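Local coordinates for 6-phosphogluconate dehydrogenase NAD-binding (Dyadobacter fermentans, PDB 4GBJ), which probably acts as an oxidoreductase that binds NAD or NADP, its cofactor-binding domain being followed by a helical domain, at residues E30-N35 with G48-E53; A9-G14 with I56-P61; A227-E232 with L285-S290. All blocks are in the same frame, centred on the assembly; numbering follows the deposited sequence.

Interaction 1: residues E30-N35 with G48-E53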
ATOM      1  N   GLU B  30      -6.172 -26.736  28.646  1.00 51.15           N
ATOM      2  CA  GLU B  30      -5.314 -27.921  28.672  1.00 51.13           C
ATOM      3  C   GLU B  30      -4.975 -28.287  27.214  1.00 52.70           C
ATOM      4  O   GLU B  30      -5.903 -28.377  26.398  1.00 52.09           O
ATOM      5  CB  GLU B  30      -6.044 -29.056  29.419  1.00 54.33           C
ATOM      6  CG  GLU B  30      -5.465 -30.462  29.279  1.00 72.25           C
ATOM      7  CD  GLU B  30      -6.234 -31.525  30.052  1.00 98.89           C
ATOM      8  OE1 GLU B  30      -7.486 -31.451  30.104  1.00 81.05           O
ATOM      9  OE2 GLU B  30      -5.581 -32.445  30.594  1.00 97.91           O
ATOM     10  N   LEU B  31      -3.662 -28.431  26.865  1.00 47.19           N
ATOM     11  CA  LEU B  31      -3.249 -28.777  25.503  1.00 46.12           C
ATOM     12  C   LEU B  31      -2.500 -30.084  25.407  1.00 51.06           C
ATOM     13  O   LEU B  31      -1.560 -30.295  26.170  1.00 52.19           O
ATOM     14  CB  LEU B  31      -2.309 -27.722  24.851  1.00 45.97           C
ATOM     15  CG  LEU B  31      -2.764 -26.282  24.636  1.00 50.06           C
ATOM     16  CD1 LEU B  31      -1.813 -25.582  23.732  1.00 50.27           C
ATOM     17  CD2 LEU B  31      -4.102 -26.206  24.047  1.00 55.22           C
ATOM     18  N   VAL B  32      -2.800 -30.870  24.342  1.00 46.62           N
ATOM     19  CA  VAL B  32      -2.066 -32.079  23.975  1.00 45.78           C
ATOM     20  C   VAL B  32      -1.478 -31.723  22.609  1.00 49.08           C
ATOM     21  O   VAL B  32      -2.210 -31.452  21.642  1.00 46.72           O
ATOM     22  CB  VAL B  32      -2.850 -33.409  24.049  1.00 49.87           C
ATOM     23  CG1 VAL B  32      -4.140 -33.385  23.236  1.00 49.85           C
ATOM     24  CG2 VAL B  32      -1.960 -34.591  23.674  1.00 49.78           C
ATOM     25  N   VAL B  33      -0.150 -31.582  22.583  1.00 45.16           N
ATOM     26  CA  VAL B  33       0.565 -31.038  21.442  1.00 43.27           C
ATOM     27  C   VAL B  33       1.366 -32.080  20.707  1.00 47.50           C
ATOM     28  O   VAL B  33       1.636 -33.169  21.205  1.00 47.44           O
ATOM     29  CB  VAL B  33       1.439 -29.839  21.834  1.00 46.28           C
ATOM     30  CG1 VAL B  33       0.623 -28.796  22.598  1.00 45.14           C
ATOM     31  CG2 VAL B  33       2.687 -30.252  22.631  1.00 47.63           C
ATOM     32  N   TRP B  34       1.691 -31.739  19.476  1.00 45.48           N
ATOM     33  CA  TRP B  34       2.444 -32.590  18.560  1.00 45.79           C
ATOM     34  C   TRP B  34       3.147 -31.741  17.538  1.00 49.97           C
ATOM     35  O   TRP B  34       2.654 -30.682  17.127  1.00 45.74           O
ATOM     36  CB  TRP B  34       1.525 -33.588  17.860  1.00 44.78           C
ATOM     37  CG  TRP B  34       2.191 -34.454  16.826  1.00 47.28           C
ATOM     38  CD1 TRP B  34       2.693 -35.709  17.008  1.00 51.51           C
ATOM     39  CD2 TRP B  34       2.352 -34.156  15.429  1.00 47.28           C
ATOM     40  NE1 TRP B  34       3.179 -36.206  15.820  1.00 51.66           N
ATOM     41  CE2 TRP B  34       2.967 -35.281  14.829  1.00 52.23           C
ATOM     42  CE3 TRP B  34       2.042 -33.047  14.627  1.00 47.44           C
ATOM     43  CZ2 TRP B  34       3.309 -35.312  13.481  1.00 52.12           C
ATOM     44  CZ3 TRP B  34       2.352 -33.092  13.279  1.00 49.79           C
ATOM     45  CH2 TRP B  34       3.001 -34.205  12.724  1.00 52.23           C
ATOM     46  N   ASN B  35       4.284 -32.228  17.096  1.00 51.55           N
ATOM     47  CA  ASN B  35       5.049 -31.556  16.061  1.00 53.35           C
ATOM     48  C   ASN B  35       5.905 -32.575  15.349  1.00 63.10           C
ATOM     49  O   ASN B  35       6.416 -33.482  16.012  1.00 64.81           O
ATOM     50  CB  ASN B  35       5.899 -30.461  16.711  1.00 50.73           C
ATOM     51  CG  ASN B  35       6.435 -29.466  15.725  1.00 61.58           C
ATOM     52  OD1 ASN B  35       5.679 -28.821  14.998  1.00 53.49           O
ATOM     53  ND2 ASN B  35       7.738 -29.255  15.715  1.00 59.37           N
ATOM     54  N   GLY B  48       2.446 -26.624  31.218  1.00 60.97           N
ATOM     55  CA  GLY B  48       1.306 -27.472  31.543  1.00 61.54           C
ATOM     56  C   GLY B  48       0.856 -28.437  30.457  1.00 66.89           C
ATOM     57  O   GLY B  48       0.134 -29.393  30.762  1.00 68.28           O
ATOM     58  N   ALA B  49       1.276 -28.231  29.192  1.00 62.43           N
ATOM     59  CA  ALA B  49       0.853 -29.103  28.077  1.00 61.24           C
ATOM     60  C   ALA B  49       1.401 -30.521  28.169  1.00 63.78           C
ATOM     61  O   ALA B  49       2.426 -30.749  28.790  1.00 62.75           O
ATOM     62  CB  ALA B  49       1.298 -28.508  26.738  1.00 60.82           C
ATOM     63  N   THR B  50       0.745 -31.453  27.468  1.00 60.37           N
ATOM     64  CA  THR B  50       1.170 -32.855  27.341  1.00 60.52           C
ATOM     65  C   THR B  50       1.602 -33.061  25.861  1.00 61.67           C
ATOM     66  O   THR B  50       1.091 -32.383  24.974  1.00 59.98           O
ATOM     67  CB  THR B  50       0.051 -33.795  27.810  1.00 69.71           C
ATOM     68  OG1 THR B  50      -1.207 -33.313  27.321  1.00 69.34           O
ATOM     69  CG2 THR B  50      -0.016 -33.891  29.327  1.00 74.24           C
ATOM     70  N   VAL B  51       2.571 -33.951  25.614  1.00 73.37           N
ATOM     71  CA  VAL B  51       3.108 -34.220  24.281  1.00 69.82           C
ATOM     72  C   VAL B  51       2.804 -35.652  23.889  1.00 70.81           C
ATOM     73  O   VAL B  51       2.799 -36.525  24.756  1.00 73.42           O
ATOM     74  CB  VAL B  51       4.641 -33.951  24.281  1.00 76.03           C
ATOM     75  CG1 VAL B  51       5.324 -34.494  23.029  1.00 75.18           C
ATOM     76  CG2 VAL B  51       4.923 -32.470  24.410  1.00 76.01           C
ATOM     77  N   VAL B  52       2.578 -35.904  22.584  1.00 61.88           N
ATOM     78  CA  VAL B  52       2.370 -37.259  22.066  1.00 60.10           C
ATOM     79  C   VAL B  52       3.324 -37.487  20.895  1.00 61.60           C
ATOM     80  O   VAL B  52       3.767 -36.544  20.259  1.00 58.14           O
ATOM     81  CB  VAL B  52       0.904 -37.596  21.686  1.00 60.94           C
ATOM     82  CG1 VAL B  52       0.009 -37.630  22.922  1.00 61.74           C
ATOM     83  CG2 VAL B  52       0.348 -36.648  20.637  1.00 57.13           C
ATOM     84  N   GLU B  53       3.640 -38.754  20.634  1.00 61.70           N
ATOM     85  CA  GLU B  53       4.564 -39.169  19.579  1.00 62.83           C
ATOM     86  C   GLU B  53       3.907 -39.144  18.194  1.00 62.26           C
ATOM     87  O   GLU B  53       4.595 -38.834  17.219  1.00 60.89           O
ATOM     88  CB  GLU B  53       5.093 -40.587  19.891  1.00 67.93           C
ATOM     89  CG  GLU B  53       6.314 -40.982  19.077  1.00 79.94           C
ATOM     90  CD  GLU B  53       6.957 -42.256  19.581  1.00 92.22           C
ATOM     91  OE1 GLU B  53       6.213 -43.226  19.850  1.00 84.76           O
ATOM     92  OE2 GLU B  53       8.203 -42.284  19.711  1.00 82.78           O
TER
HETATM   93  O   HOH W   1      -2.349 -28.960  29.601  1.00 50.78           O
HETATM   94  O   HOH W   2       5.534 -34.163  18.951  1.00 57.78           O
HETATM   95  O   HOH W   3       6.565 -36.215  17.276  1.00 59.13           O

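Interaction 2: residues A9-G14 with I56-P61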
ATOM      1  N   ALA B   9      -6.418 -30.357  21.125  1.00 33.58           N
ATOM      2  CA  ALA B   9      -5.228 -30.864  20.407  1.00 33.72           C
ATOM      3  C   ALA B   9      -4.600 -29.711  19.611  1.00 35.56           C
ATOM      4  O   ALA B   9      -5.311 -28.877  19.072  1.00 34.04           O
ATOM      5  CB  ALA B   9      -5.578 -32.020  19.488  1.00 34.08           C
ATOM      6  N   PHE B  10      -3.285 -29.652  19.568  1.00 33.20           N
ATOM      7  CA  PHE B  10      -2.555 -28.596  18.889  1.00 32.96           C
ATOM      8  C   PHE B  10      -1.449 -29.217  18.076  1.00 38.08           C
ATOM      9  O   PHE B  10      -0.455 -29.682  18.624  1.00 39.85           O
ATOM     10  CB  PHE B  10      -1.993 -27.588  19.907  1.00 35.42           C
ATOM     11  CG  PHE B  10      -1.800 -26.220  19.317  1.00 35.50           C
ATOM     12  CD1 PHE B  10      -2.716 -25.210  19.559  1.00 38.61           C
ATOM     13  CD2 PHE B  10      -0.707 -25.944  18.513  1.00 37.50           C
ATOM     14  CE1 PHE B  10      -2.533 -23.938  19.018  1.00 40.33           C
ATOM     15  CE2 PHE B  10      -0.528 -24.670  17.962  1.00 41.36           C
ATOM     16  CZ  PHE B  10      -1.435 -23.672  18.225  1.00 39.34           C
ATOM     17  N   LEU B  11      -1.609 -29.208  16.769  1.00 34.14           N
ATOM     18  CA  LEU B  11      -0.688 -29.842  15.837  1.00 34.52           C
ATOM     19  C   LEU B  11       0.119 -28.812  15.031  1.00 39.57           C
ATOM     20  O   LEU B  11      -0.459 -28.032  14.293  1.00 40.05           O
ATOM     21  CB  LEU B  11      -1.498 -30.732  14.899  1.00 33.85           C
ATOM     22  CG  LEU B  11      -2.461 -31.727  15.569  1.00 38.47           C
ATOM     23  CD1 LEU B  11      -3.199 -32.536  14.528  1.00 39.35           C
ATOM     24  CD2 LEU B  11      -1.723 -32.683  16.470  1.00 40.24           C
ATOM     25  N   GLY B  12       1.444 -28.833  15.167  1.00 36.08           N
ATOM     26  CA  GLY B  12       2.330 -27.921  14.456  1.00 36.68           C
ATOM     27  C   GLY B  12       2.742 -26.786  15.367  1.00 43.63           C
ATOM     28  O   GLY B  12       1.917 -25.930  15.690  1.00 42.94           O
ATOM     29  N   LEU B  13       4.024 -26.770  15.772  1.00 44.00           N
ATOM     30  CA  LEU B  13       4.574 -25.857  16.752  1.00 45.53           C
ATOM     31  C   LEU B  13       5.757 -25.078  16.193  1.00 51.92           C
ATOM     32  O   LEU B  13       6.792 -24.943  16.857  1.00 53.32           O
ATOM     33  CB  LEU B  13       5.014 -26.647  17.997  1.00 46.16           C
ATOM     34  CG  LEU B  13       4.000 -27.635  18.580  1.00 52.13           C
ATOM     35  CD1 LEU B  13       4.613 -28.406  19.735  1.00 54.00           C
ATOM     36  CD2 LEU B  13       2.760 -26.922  19.069  1.00 55.70           C
ATOM     37  N   GLY B  14       5.566 -24.492  15.028  1.00 47.00           N
ATOM     38  CA  GLY B  14       6.600 -23.672  14.405  1.00 46.99           C
ATOM     39  C   GLY B  14       6.650 -22.287  15.029  1.00 51.68           C
ATOM     40  O   GLY B  14       6.264 -22.103  16.192  1.00 50.75           O
ATOM     41  N   ILE B  56      -2.390 -38.613  15.756  1.00 42.69           N
ATOM     42  CA  ILE B  56      -3.718 -39.194  16.018  1.00 42.36           C
ATOM     43  C   ILE B  56      -3.981 -39.428  17.543  1.00 46.00           C
ATOM     44  O   ILE B  56      -5.134 -39.395  17.980  1.00 43.92           O
ATOM     45  CB  ILE B  56      -3.915 -40.496  15.204  1.00 46.21           C
ATOM     46  CG1 ILE B  56      -5.420 -40.846  15.100  1.00 46.73           C
ATOM     47  CG2 ILE B  56      -3.118 -41.649  15.813  1.00 48.82           C
ATOM     48  CD1 ILE B  56      -5.765 -41.729  13.956  1.00 54.45           C
ATOM     49  N   ASP B  57      -2.912 -39.665  18.335  1.00 44.30           N
ATOM     50  CA  ASP B  57      -2.998 -39.868  19.783  1.00 43.57           C
ATOM     51  C   ASP B  57      -3.408 -38.582  20.515  1.00 45.14           C
ATOM     52  O   ASP B  57      -3.829 -38.649  21.662  1.00 46.53           O
ATOM     53  CB  ASP B  57      -1.649 -40.362  20.329  1.00 46.96           C
ATOM     54  CG  ASP B  57      -1.138 -41.685  19.760  1.00 58.51           C
ATOM     55  OD1 ASP B  57      -1.984 -42.537  19.359  1.00 57.44           O
ATOM     56  OD2 ASP B  57       0.104 -41.905  19.787  1.00 63.49           O
ATOM     57  N   ALA B  58      -3.277 -37.417  19.858  1.00 39.52           N
ATOM     58  CA  ALA B  58      -3.625 -36.098  20.394  1.00 37.78           C
ATOM     59  C   ALA B  58      -5.137 -35.792  20.241  1.00 42.33           C
ATOM     60  O   ALA B  58      -5.669 -34.957  20.974  1.00 41.28           O
ATOM     61  CB  ALA B  58      -2.824 -35.032  19.649  1.00 36.15           C
ATOM     62  N   ILE B  59      -5.809 -36.461  19.288  1.00 39.46           N
ATOM     63  CA  ILE B  59      -7.211 -36.195  18.936  1.00 38.27           C
ATOM     64  C   ILE B  59      -8.192 -36.846  19.885  1.00 44.29           C
ATOM     65  O   ILE B  59      -8.043 -38.006  20.215  1.00 47.42           O
ATOM     66  CB  ILE B  59      -7.526 -36.659  17.476  1.00 38.94           C
ATOM     67  CG1 ILE B  59      -6.561 -36.005  16.472  1.00 37.31           C
ATOM     68  CG2 ILE B  59      -8.970 -36.324  17.100  1.00 38.73           C
ATOM     69  CD1 ILE B  59      -6.665 -34.528  16.378  1.00 35.65           C
ATOM     70  N   THR B  60      -9.216 -36.085  20.284  1.00 41.41           N
ATOM     71  CA  THR B  60     -10.315 -36.548  21.117  1.00 43.15           C
ATOM     72  C   THR B  60     -11.587 -36.548  20.264  1.00 42.83           C
ATOM     73  O   THR B  60     -11.952 -35.478  19.774  1.00 37.94           O
ATOM     74  CB  THR B  60     -10.506 -35.620  22.350  1.00 51.77           C
ATOM     75  OG1 THR B  60      -9.341 -35.664  23.165  1.00 53.59           O
ATOM     76  CG2 THR B  60     -11.707 -36.029  23.215  1.00 50.58           C
ATOM     77  N   PRO B  61     -12.318 -37.675  20.144  1.00 41.06           N
ATOM     78  CA  PRO B  61     -13.611 -37.647  19.427  1.00 41.03           C
ATOM     79  C   PRO B  61     -14.504 -36.503  19.929  1.00 42.97           C
ATOM     80  O   PRO B  61     -14.606 -36.318  21.131  1.00 43.44           O
ATOM     81  CB  PRO B  61     -14.218 -39.012  19.778  1.00 44.47           C
ATOM     82  CG  PRO B  61     -13.055 -39.866  19.986  1.00 48.68           C
ATOM     83  CD  PRO B  61     -12.031 -39.031  20.649  1.00 44.12           C
TER

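Interaction 3: residues A227-E232 with L285-S290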
ATOM      1  N   ALA B 227      14.125   0.266   1.420  1.00 28.26           N
ATOM      2  CA  ALA B 227      14.987   1.440   1.415  1.00 28.53           C
ATOM      3  C   ALA B 227      16.428   1.015   1.573  1.00 30.47           C
ATOM      4  O   ALA B 227      17.269   1.431   0.809  1.00 28.91           O
ATOM      5  CB  ALA B 227      14.589   2.396   2.547  1.00 30.32           C
ATOM      6  N   SER B 228      16.712   0.165   2.542  1.00 28.79           N
ATOM      7  CA  SER B 228      18.091  -0.281   2.775  1.00 29.37           C
ATOM      8  C   SER B 228      18.488  -1.357   1.765  1.00 34.17           C
ATOM      9  O   SER B 228      19.663  -1.604   1.553  1.00 33.89           O
ATOM     10  CB  SER B 228      18.226  -0.792   4.197  1.00 34.95           C
ATOM     11  OG  SER B 228      17.274  -1.812   4.428  1.00 45.53           O
ATOM     12  N   ASN B 229      17.501  -2.016   1.145  1.00 32.26           N
ATOM     13  CA  ASN B 229      17.707  -3.083   0.173  1.00 32.54           C
ATOM     14  C   ASN B 229      18.499  -4.192   0.841  1.00 38.13           C
ATOM     15  O   ASN B 229      19.295  -4.829   0.194  1.00 38.93           O
ATOM     16  CB  ASN B 229      18.406  -2.560  -1.102  1.00 37.54           C
ATOM     17  CG  ASN B 229      17.585  -2.479  -2.353  1.00 38.15           C
ATOM     18  OD1 ASN B 229      16.469  -3.021  -2.490  1.00 33.15           O
ATOM     19  ND2 ASN B 229      18.206  -1.886  -3.349  1.00 34.04           N
ATOM     20  N   THR B 230      18.322  -4.363   2.162  1.00 38.09           N
ATOM     21  CA  THR B 230      18.945  -5.435   2.928  1.00 41.86           C
ATOM     22  C   THR B 230      17.760  -6.317   3.293  1.00 44.43           C
ATOM     23  O   THR B 230      16.752  -5.819   3.842  1.00 44.59           O
ATOM     24  CB  THR B 230      19.767  -4.955   4.109  1.00 57.30           C
ATOM     25  OG1 THR B 230      18.895  -4.389   5.103  1.00 64.92           O
ATOM     26  CG2 THR B 230      20.872  -3.988   3.684  1.00 55.88           C
ATOM     27  N   TYR B 231      17.855  -7.578   2.875  1.00 35.31           N
ATOM     28  CA  TYR B 231      16.832  -8.579   3.047  1.00 33.68           C
ATOM     29  C   TYR B 231      17.386  -9.749   3.865  1.00 38.82           C
ATOM     30  O   TYR B 231      17.162 -10.918   3.545  1.00 33.71           O
ATOM     31  CB  TYR B 231      16.352  -8.989   1.656  1.00 30.49           C
ATOM     32  CG  TYR B 231      15.844  -7.796   0.890  1.00 29.06           C
ATOM     33  CD1 TYR B 231      14.623  -7.222   1.194  1.00 30.30           C
ATOM     34  CD2 TYR B 231      16.624  -7.186  -0.091  1.00 29.79           C
ATOM     35  CE1 TYR B 231      14.144  -6.124   0.489  1.00 28.40           C
ATOM     36  CE2 TYR B 231      16.152  -6.097  -0.805  1.00 30.21           C
ATOM     37  CZ  TYR B 231      14.936  -5.529  -0.473  1.00 31.22           C
ATOM     38  OH  TYR B 231      14.476  -4.438  -1.153  1.00 29.33           O
ATOM     39  N   GLU B 232      18.176  -9.381   4.911  1.00 40.65           N
ATOM     40  CA  GLU B 232      18.758 -10.237   5.946  1.00 44.35           C
ATOM     41  C   GLU B 232      18.588  -9.467   7.294  1.00 50.05           C
ATOM     42  O   GLU B 232      18.763  -8.249   7.291  1.00 48.90           O
ATOM     43  CB  GLU B 232      20.236 -10.540   5.631  1.00 47.92           C
ATOM     44  CG  GLU B 232      20.432 -11.111   4.229  1.00 60.01           C
ATOM     45  CD  GLU B 232      21.864 -11.221   3.758  1.00 86.12           C
ATOM     46  OE1 GLU B 232      22.340 -10.272   3.093  1.00 77.09           O
ATOM     47  OE2 GLU B 232      22.483 -12.285   3.985  1.00 86.95           O
ATOM     48  N   LEU B 285      11.954  -9.545  -3.207  1.00 22.60           N
ATOM     49  CA  LEU B 285      11.309  -9.442  -4.520  1.00 22.89           C
ATOM     50  C   LEU B 285      11.535  -7.998  -5.046  1.00 24.34           C
ATOM     51  O   LEU B 285      11.612  -7.771  -6.272  1.00 23.22           O
ATOM     52  CB  LEU B 285       9.801  -9.795  -4.454  1.00 22.52           C
ATOM     53  CG  LEU B 285       8.889  -8.753  -3.776  1.00 26.67           C
ATOM     54  CD1 LEU B 285       8.385  -7.701  -4.751  1.00 26.64           C
ATOM     55  CD2 LEU B 285       7.722  -9.433  -3.083  1.00 26.20           C
ATOM     56  N   ALA B 286      11.630  -7.019  -4.108  1.00 20.42           N
ATOM     57  CA  ALA B 286      11.818  -5.605  -4.443  1.00 21.88           C
ATOM     58  C   ALA B 286      13.173  -5.295  -5.134  1.00 26.98           C
ATOM     59  O   ALA B 286      13.294  -4.215  -5.732  1.00 25.46           O
ATOM     60  CB  ALA B 286      11.646  -4.737  -3.207  1.00 23.11           C
ATOM     61  N   LEU B 287      14.165  -6.228  -5.071  1.00 22.82           N
ATOM     62  CA  LEU B 287      15.435  -6.101  -5.777  1.00 23.32           C
ATOM     63  C   LEU B 287      15.294  -6.185  -7.257  1.00 26.38           C
ATOM     64  O   LEU B 287      16.197  -5.716  -7.934  1.00 24.39           O
ATOM     65  CB  LEU B 287      16.482  -7.152  -5.340  1.00 24.01           C
ATOM     66  CG  LEU B 287      17.221  -6.869  -4.071  1.00 30.18           C
ATOM     67  CD1 LEU B 287      18.196  -7.990  -3.759  1.00 30.94           C
ATOM     68  CD2 LEU B 287      18.038  -5.551  -4.181  1.00 32.61           C
ATOM     69  N   GLY B 288      14.215  -6.771  -7.787  1.00 25.07           N
ATOM     70  CA  GLY B 288      14.045  -6.848  -9.247  1.00 23.21           C
ATOM     71  C   GLY B 288      14.043  -5.493  -9.934  1.00 22.19           C
ATOM     72  O   GLY B 288      14.564  -5.343 -11.038  1.00 23.22           O
ATOM     73  N   ALA B 289      13.454  -4.498  -9.293  1.00 20.43           N
ATOM     74  CA  ALA B 289      13.393  -3.130  -9.856  1.00 22.80           C
ATOM     75  C   ALA B 289      14.803  -2.553  -9.962  1.00 25.11           C
ATOM     76  O   ALA B 289      15.065  -1.801 -10.891  1.00 25.11           O
ATOM     77  CB  ALA B 289      12.527  -2.221  -8.981  1.00 24.29           C
ATOM     78  N   SER B 290      15.703  -2.928  -9.004  1.00 19.10           N
ATOM     79  CA  SER B 290      17.101  -2.492  -8.965  1.00 21.43           C
ATOM     80  C   SER B 290      17.863  -3.180 -10.078  1.00 27.48           C
ATOM     81  O   SER B 290      18.584  -2.514 -10.820  1.00 25.75           O
ATOM     82  CB  SER B 290      17.731  -2.776  -7.610  1.00 23.90           C
ATOM     83  OG  SER B 290      17.104  -1.978  -6.621  1.00 27.41           O
TER

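Interaction 1: residues E30-N35 with G48-E53
The indole of Trp34 meets Glu53 by its pyrrole edge, close to the ring plane: NE1 donates to Glu53 O at 3.3 Å, and CD1 lies 3.5 Å from Val52 O. The NE1 bond is bent (135° at the hydrogen), and the donor stands above the carbonyl plane of Glu53. CG is anti to the backbone N (chi1 176°). Trp34 is the last residue of strand 31-34, which with helix 42-46 and strand 50-51 forms a beta-alpha-beta unit of the Rossmann fold. An alanine here would probably leave Glu53 O without its indole donor and take the ring edge away from Val52 O.

The two strands run parallel. Val33 N donates to Thr50 O (2.8 Å), and Val52 N to Val33 O (3.2 Å). Beta-branched residues suit this extended backbone. Val32 CG2 packs on Val52 CG1 at 3.7 Å, while on the face of Val33 and Val51 their CG2 atoms meet at 3.6 Å. Gly48 ends the helix in a Schellman motif, whose positive phi favours glycine, and a water links its O to Leu31 N.

Thr50, exposed on one of the two outermost strands of the sheet within this chain, turns its hydroxyl back to the backbone: Leu31 O accepts both Thr50 N at 2.9 Å and Thr50 OG1 at 3.2 Å.

Interaction 2: residues A9-G14 with I56-P61
Ala9, on strand 8-11, and Ala58, at the end of a short piece with helical backbone angles, bring the two backbones to 5.5 Å between their CA atoms, their closest approach, while Ile59 N bonds back to Ile56 O within the turn. What joins the segments is apolar. The methyl of Ala9 points at the turn, its CB 3.3 Å from Ala58 O and 4.1 Å from Ala58 CB, a closeness that suits alanine on both sides.

Leu11, two residues further along the strand and on the same face, adds its branched end: CD2 lies 4.1 Å from Ala58 CB, so that the Ala58 methyl is met by both strand residues. In Ile59 a chi2 of -64° turns CD1 back toward the strand, where it sits 4.1 Å from Ala9 CB and 4.4 Å from Leu11 CD1. All four residues are buried, and Val65 of the next strand touches Ala9, Leu11 and Ile59. Phe10, whose side chain starts away from the turn, packs on helix 17-26.

The turn belongs to the connection that carries the chain from strand 50-51, past strands 31-34 and 8-11, to strand 64-67. This crossover is characteristic of the Rossmann fold, and Gly12 and Gly14, just beyond the contact, fit the glycine-rich GxGxxG turn that holds the dinucleotide in Rossmann domains, and probably does so here.

Interaction 3: residues A227-E232 with L285-S290
Tyr231 and Leu287 pass each other in opposite directions, the leucine lying obliquely to the phenol ring. The closest approach is between Tyr231 CE2 and Leu287 CG, at 3.5 Å, and Leu287 CD1 is about as near to Tyr231 CD2 as to CE2. The tyrosine starts off toward the 285-290 segment, its CG anti to the carbonyl carbon (chi1 -58°), and its long ring carries the hydroxyl as far as Ala286, where OH stands 3.5 Å from CB. A methyl is a fitting neighbour for it, small enough to lie beside a hydroxyl that is already engaged.

That hydroxyl donates to Asn229 OD1 at 2.8 Å. It lies in the plane of the carboxamide, on a lone pair of the oxygen, so the bond ties together two side chains of the same segment and helps fix the rotation of the amide. Asn229 and Leu287 cross at a slant: Leu287 CD2 is 3.4 Å from Asn229 OD1 and 3.6 Å from its CG, so that CD2 sits against the amide and also borders the ring, which CG and CD1 meet. Beyond it, Asn229 ND2 comes to 3.5 Å from Ser290 OG. Asparagine also suits the backbone here, for it is the first residue past the end of helix 217-228 and has a positive phi (59°), which asparagine tolerates better than most residues.

Leu285, whose side chain starts away from this contact, packs on helices 169-197 and 260-274, while Arg202 touches both Asn229 and Ser290. The contact thus ties the exit of helix 217-228 to the turn leading into helix 288-292, within the all-helical C-terminal domain characteristic of the 3-hydroxyisobutyrate dehydrogenase family.

Interactions 1 and 2 share one sheet, where strands 31-34 and 8-11 are neighbours, and their centres are 7 Å apart. Along the chain interaction 1 is nested within the loop that interaction 2 closes. They also touch: Val32 O probably accepts from Phe10 N at 2.9 Å, and Asn35 OD1 from Leu13 N at 2.7 Å, tying the end of one strand to the glycine-rich turn. Interaction 3 comes later in the chain, in the helical region, with its centre about 40 Å from that of interaction 1, on the opposite side of the chain's centre. The contacts therefore build two separate parts: a probable dinucleotide-binding domain and a helical domain.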